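Local coordinates for protein catechol 1,2-dioxygenase (Acinetobacter sp., PDB 1DMH) that catalyses the ferric-iron-dependent intradiol cleavage of catechol by dioxygen to cis,cis-muconate, the first step of the catechol branch of the beta-ketoadipate pathway, at residues Arg180-Asp185 / Tyr190-Ile195. Numbering follows the deposited sequence.
Sequences RSIITD and YRVRTI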
loop_
_atom_site.group_PDB
_atom_site.type_symbol
_atom_site.label_atom_id
_atom_site.label_comp_id
_atom_site.label_asym_id
_atom_site.label_seq_id
_atom_site.Cartn_x
_atom_site.Cartn_y
_atom_site.Cartn_z
ATOM N N ARG A 180 -19.165 -23.869 6.279
ATOM C CA ARG A 180 -19.651 -25.097 5.649
ATOM C C ARG A 180 -20.233 -24.846 4.264
ATOM O O ARG A 180 -20.612 -23.716 3.927
ATOM C CB ARG A 180 -20.758 -25.743 6.493
ATOM C CG ARG A 180 -20.353 -26.336 7.832
ATOM C CD ARG A 180 -19.427 -27.544 7.695
ATOM N NE ARG A 180 -19.155 -28.114 9.007
ATOM C CZ ARG A 180 -18.261 -27.653 9.878
ATOM N NH1 ARG A 180 -17.470 -26.631 9.571
ATOM N NH2 ARG A 180 -18.116 -28.262 11.054
ATOM N N SER A 181 -20.306 -25.912 3.466
ATOM C CA SER A 181 -20.938 -25.853 2.153
ATOM C C SER A 181 -22.107 -26.802 2.276
ATOM O O SER A 181 -21.943 -27.926 2.742
ATOM C CB SER A 181 -20.018 -26.356 1.046
ATOM O OG SER A 181 -18.965 -25.448 0.843
ATOM N N ILE A 182 -23.285 -26.350 1.888
ATOM C CA ILE A 182 -24.459 -27.198 1.957
ATOM C C ILE A 182 -25.124 -27.311 0.607
ATOM O O ILE A 182 -25.387 -26.316 -0.056
ATOM C CB ILE A 182 -25.454 -26.675 2.998
ATOM C CG1 ILE A 182 -24.751 -26.695 4.346
ATOM C CG2 ILE A 182 -26.741 -27.535 3.022
ATOM C CD1 ILE A 182 -25.616 -26.368 5.420
ATOM N N ILE A 183 -25.350 -28.544 0.183
ATOM C CA ILE A 183 -26.007 -28.796 -1.094
ATOM C C ILE A 183 -27.468 -28.852 -0.746
ATOM O O ILE A 183 -27.856 -29.629 0.137
ATOM C CB ILE A 183 -25.619 -30.168 -1.673
ATOM C CG1 ILE A 183 -24.098 -30.263 -1.788
ATOM C CG2 ILE A 183 -26.364 -30.403 -2.985
ATOM C CD1 ILE A 183 -23.458 -29.119 -2.570
ATOM N N THR A 184 -28.278 -28.037 -1.408
ATOM C CA THR A 184 -29.694 -28.052 -1.104
ATOM C C THR A 184 -30.304 -29.436 -1.394
ATOM O O THR A 184 -29.863 -30.160 -2.293
ATOM C CB THR A 184 -30.448 -26.930 -1.860
ATOM O OG1 THR A 184 -30.205 -27.035 -3.264
ATOM C CG2 THR A 184 -29.965 -25.554 -1.372
ATOM N N ASP A 185 -31.297 -29.803 -0.592
ATOM C CA ASP A 185 -31.975 -31.093 -0.715
ATOM C C ASP A 185 -33.102 -31.057 -1.758
ATOM O O ASP A 185 -33.279 -30.052 -2.461
ATOM C CB ASP A 185 -32.529 -31.489 0.659
ATOM C CG ASP A 185 -33.596 -30.526 1.159
ATOM O OD1 ASP A 185 -34.196 -29.797 0.338
ATOM O OD2 ASP A 185 -33.854 -30.510 2.382
ATOM N N TYR A 190 -31.862 -25.703 2.815
ATOM C CA TYR A 190 -30.586 -25.850 3.516
ATOM C C TYR A 190 -30.930 -25.572 4.971
ATOM O O TYR A 190 -31.861 -24.819 5.273
ATOM C CB TYR A 190 -29.545 -24.841 3.002
ATOM C CG TYR A 190 -29.816 -23.390 3.387
ATOM C CD1 TYR A 190 -30.672 -22.590 2.625
ATOM C CD2 TYR A 190 -29.256 -22.840 4.534
ATOM C CE1 TYR A 190 -30.970 -21.275 2.999
ATOM C CE2 TYR A 190 -29.546 -21.526 4.918
ATOM C CZ TYR A 190 -30.402 -20.749 4.146
ATOM O OH TYR A 190 -30.700 -19.456 4.531
ATOM N N ARG A 191 -30.219 -26.204 5.878
ATOM C CA ARG A 191 -30.485 -25.977 7.272
ATOM C C ARG A 191 -29.189 -26.190 8.006
ATOM O O ARG A 191 -28.476 -27.165 7.751
ATOM C CB ARG A 191 -31.542 -26.957 7.759
ATOM C CG ARG A 191 -31.873 -26.834 9.230
ATOM C CD ARG A 191 -32.911 -27.872 9.605
ATOM N NE ARG A 191 -33.045 -28.040 11.054
ATOM C CZ ARG A 191 -33.944 -27.415 11.815
ATOM N NH1 ARG A 191 -34.831 -26.583 11.254
ATOM N NH2 ARG A 191 -33.971 -27.644 13.139
ATOM N N VAL A 192 -28.836 -25.260 8.883
ATOM C CA VAL A 192 -27.615 -25.448 9.634
ATOM C C VAL A 192 -27.835 -25.142 11.076
ATOM O O VAL A 192 -28.733 -24.379 11.427
ATOM C CB VAL A 192 -26.456 -24.542 9.158
ATOM C CG1 VAL A 192 -26.103 -24.884 7.782
ATOM C CG2 VAL A 192 -26.847 -23.077 9.247
ATOM N N ARG A 193 -27.032 -25.782 11.909
ATOM C CA ARG A 193 -27.053 -25.502 13.327
ATOM C C ARG A 193 -25.678 -24.839 13.585
ATOM O O ARG A 193 -24.633 -25.390 13.218
ATOM C CB ARG A 193 -27.196 -26.784 14.156
ATOM C CG ARG A 193 -26.888 -26.518 15.616
ATOM C CD ARG A 193 -27.103 -27.710 16.531
ATOM N NE ARG A 193 -26.556 -27.362 17.836
ATOM C CZ ARG A 193 -26.719 -28.077 18.940
ATOM N NH1 ARG A 193 -27.419 -29.188 18.902
ATOM N NH2 ARG A 193 -26.187 -27.662 20.083
ATOM N N THR A 194 -25.680 -23.646 14.177
ATOM C CA THR A 194 -24.428 -22.964 14.462
ATOM C C THR A 194 -24.665 -22.075 15.698
ATOM O O THR A 194 -25.486 -22.433 16.552
ATOM C CB THR A 194 -23.979 -22.139 13.239
ATOM O OG1 THR A 194 -22.679 -21.604 13.485
ATOM C CG2 THR A 194 -24.956 -21.018 12.941
ATOM N N ILE A 195 -23.936 -20.966 15.836
ATOM C CA ILE A 195 -24.181 -20.058 16.958
ATOM C C ILE A 195 -24.358 -18.639 16.405
ATOM O O ILE A 195 -23.931 -18.349 15.282
ATOM C CB ILE A 195 -23.009 -20.034 17.997
ATOM C CG1 ILE A 195 -21.714 -19.609 17.313
ATOM C CG2 ILE A 195 -22.851 -21.396 18.669
ATOM C CD1 ILE A 195 -20.569 -19.388 18.273
#
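Two successive strands of the beta-sandwich of an intradiol dioxygenase, 179-183 and 189-195, meet here through Ile-182, Tyr-190 and Val-192, and they illustrate how consecutive strands can pack through side chains instead of pairing edge to edge. The axes of 180-183 and 190-195 come within 7.6 Å, at 148° between their N-to-C directions, roughly antiparallel, yet the backbones of the two segments share no hydrogen bond. Ile-182 makes the contact with both of its branches. CG2, anti to the backbone N, lies 3.9 Å from CB of Tyr-190, the two side chains crossing at about a right angle. The other branch reaches along the second strand, where CG1 of Ile-182 sits about 4.1 Å from CG1 of Val-192; the placement of CD1 beyond it is doubtful, because the model sets it too near that same Val-192 methyl. Near the turn, Thr-184 adds a looser touch, its CG2 4.5 Å from CB of Tyr-190, while its OG1 is hydrogen-bonded to Leu-148 O and Ala-151 N. With CG between the backbone N and the carbonyl carbon (chi1 70°), the ring of Tyr-190 leads away from 180-185, and its hydroxyl is hydrogen-bonded to Phe-288 O and Tyr-227 OH, so the buried polar end is satisfied beyond this interface. Outside the pair, strand 179-183 is flanked by strands 116-118 and 152-157, whereas 189-195 pairs with 120-122 and 133-141, whose Leu-136 touches both Tyr-190 and Val-192.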